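Local structure of aminopeptidase (Aneurinibacillus sp. AM-1, 5IB9) at residues Ala284-Asp289 with His352-Pro357. The protein probably acts as a zinc-dependent aminopeptidase, removing residues from the amino termini of peptides, and forms a dimer of subunits that each carry a protease-associated domain. Sequence-based numbering, arbitrary orientation.
With ZN (zinc ion), chain G.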
loop_
_atom_site.group_PDB
_atom_site.type_symbol
_atom_site.label_atom_id
_atom_site.label_comp_id
_atom_site.label_asym_id
_atom_site.label_seq_id
_atom_site.Cartn_x
_atom_site.Cartn_y
_atom_site.Cartn_z
ATOM N N ALA A 284 1.578 -7.941 1.103
ATOM C CA ALA A 284 2.471 -6.880 1.707
ATOM C C ALA A 284 2.606 -7.047 3.193
ATOM O O ALA A 284 3.539 -6.383 3.786
ATOM C CB ALA A 284 1.903 -5.530 1.414
ATOM N N SER A 285 1.813 -7.857 3.851
ATOM C CA SER A 285 1.997 -8.072 5.312
ATOM C C SER A 285 3.051 -9.124 5.663
ATOM O O SER A 285 3.336 -9.297 6.881
ATOM C CB SER A 285 0.645 -8.481 5.962
ATOM O OG SER A 285 0.346 -9.859 5.694
ATOM N N LEU A 286 3.481 -9.924 4.718
ATOM C CA LEU A 286 4.407 -11.021 4.976
ATOM C C LEU A 286 5.835 -10.564 5.277
ATOM O O LEU A 286 6.321 -9.625 4.622
ATOM C CB LEU A 286 4.434 -11.977 3.771
ATOM C CG LEU A 286 3.036 -12.580 3.439
ATOM C CD1 LEU A 286 3.138 -13.440 2.186
ATOM C CD2 LEU A 286 2.548 -13.407 4.726
ATOM N N SER A 287 6.476 -11.261 6.221
ATOM C CA SER A 287 7.901 -10.984 6.407
ATOM C C SER A 287 8.712 -11.720 5.403
ATOM O O SER A 287 8.226 -12.631 4.689
ATOM C CB SER A 287 8.279 -11.453 7.765
ATOM O OG SER A 287 8.260 -12.906 7.871
ATOM N N GLU A 288 10.020 -11.357 5.315
ATOM C CA GLU A 288 10.905 -12.051 4.399
ATOM C C GLU A 288 11.003 -13.551 4.749
ATOM O O GLU A 288 11.080 -14.378 3.825
ATOM C CB GLU A 288 12.316 -11.367 4.365
ATOM C CG GLU A 288 12.215 -10.045 3.628
ATOM C CD GLU A 288 13.572 -9.312 3.346
ATOM O OE1 GLU A 288 14.577 -9.704 3.939
ATOM O OE2 GLU A 288 13.577 -8.512 2.385
ATOM N N ASP A 289 11.040 -13.896 6.060
ATOM C CA ASP A 289 11.066 -15.301 6.463
ATOM C C ASP A 289 9.773 -15.991 5.987
ATOM O O ASP A 289 9.859 -17.102 5.444
ATOM C CB ASP A 289 11.326 -15.439 7.948
ATOM C CG ASP A 289 11.494 -16.885 8.386
ATOM O OD1 ASP A 289 12.420 -17.462 7.839
ATOM O OD2 ASP A 289 10.677 -17.371 9.234
ATOM N N HIS A 352 2.786 -14.791 -6.841
ATOM C CA HIS A 352 3.830 -14.898 -7.850
ATOM C C HIS A 352 4.745 -13.651 -7.810
ATOM O O HIS A 352 5.985 -13.803 -7.965
ATOM C CB HIS A 352 3.160 -15.072 -9.178
ATOM C CG HIS A 352 4.141 -15.116 -10.278
ATOM N ND1 HIS A 352 4.712 -16.302 -10.681
ATOM C CD2 HIS A 352 4.619 -14.135 -11.075
ATOM C CE1 HIS A 352 5.544 -16.048 -11.686
ATOM N NE2 HIS A 352 5.573 -14.742 -11.880
ATOM N N ALA A 353 4.210 -12.515 -7.496
ATOM C CA ALA A 353 4.973 -11.264 -7.550
ATOM C C ALA A 353 6.036 -11.317 -6.478
ATOM O O ALA A 353 7.084 -10.661 -6.599
ATOM C CB ALA A 353 4.073 -10.124 -7.307
ATOM N N LEU A 354 5.849 -12.081 -5.397
ATOM C CA LEU A 354 6.875 -12.251 -4.351
ATOM C C LEU A 354 7.846 -13.389 -4.583
ATOM O O LEU A 354 8.672 -13.628 -3.702
ATOM C CB LEU A 354 6.145 -12.429 -3.022
ATOM C CG LEU A 354 5.364 -11.221 -2.500
ATOM C CD1 LEU A 354 4.889 -11.648 -1.110
ATOM C CD2 LEU A 354 6.270 -9.994 -2.380
ATOM N N GLY A 355 7.739 -14.093 -5.732
ATOM C CA GLY A 355 8.577 -15.286 -5.879
ATOM C C GLY A 355 7.982 -16.571 -5.350
ATOM O O GLY A 355 8.638 -17.594 -5.389
ATOM N N ILE A 356 6.724 -16.540 -4.852
ATOM C CA ILE A 356 6.182 -17.746 -4.238
ATOM C C ILE A 356 5.522 -18.562 -5.362
ATOM O O ILE A 356 4.815 -18.008 -6.182
ATOM C CB ILE A 356 5.112 -17.305 -3.277
ATOM C CG1 ILE A 356 5.739 -16.562 -2.094
ATOM C CG2 ILE A 356 4.320 -18.566 -2.724
ATOM C CD1 ILE A 356 4.743 -15.876 -1.086
ATOM N N PRO A 357 5.802 -19.878 -5.398
ATOM C CA PRO A 357 5.107 -20.721 -6.421
ATOM C C PRO A 357 3.569 -20.607 -6.296
ATOM O O PRO A 357 3.088 -20.772 -5.174
ATOM C CB PRO A 357 5.609 -22.173 -6.121
ATOM C CG PRO A 357 6.914 -22.015 -5.278
ATOM C CD PRO A 357 6.615 -20.688 -4.468
HETATM ZN ZN ZN G . 15.055 -7.430 1.896
HETATM O O HOH W 1 16.768 -8.304 2.193
HETATM O O HOH W 2 15.536 -6.453 -0.363
HETATM O O HOH W 3 14.847 -7.445 -0.065
HETATM O O HOH W 4 16.812 -7.099 0.828
#
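With CG anti to the carbonyl carbon in both residues, at chi1 -59° in Leu286 and -67° in Leu354, and CD1 anti to CA in each, the two leucines reach toward each other and meet by their CD1 methyl groups. This is apolar packing within the M28 peptidase domain, between the turn that enters helix 288-293 and the loop that leaves helix 348-352 for strand 358-364. Leu286 CD1 lies 4.1 Å from Leu354 CD1, the two side chains running at a slant to each other, and the same Leu286 methyl is 4.4 Å from Ile356 CD1. One leucine branch thus serves both residues across the contact, and no hydrogen bond joins the segments. Ile291 touches all three side chains, so the small cluster extends onto helix 288-293.

Leu354 and Ile356 flank Gly355 in sequence and both point toward Leu286. Gly355, with a positive phi of 88°, ends helix 348-352 in a Schellman motif, and Gly355 N returns a 2.9 Å bond to His352 O.

On the other segment, Ser287 stands at the N-cap of helix 288-293, and its OG also bonds Glu56 of the second subunit. The Glu288 side chain, extended beyond CG, leads away to the dimer interface, where it and His204 of the second subunit are the protein ligands of a zinc ion. Water completes the shell, at positions too close together to be filled at once. The carboxylate binds this metal through one oxygen: Glu288 OE2 is 1.9 Å from the zinc, while Glu288 OE1 stays 3.1 Å from it.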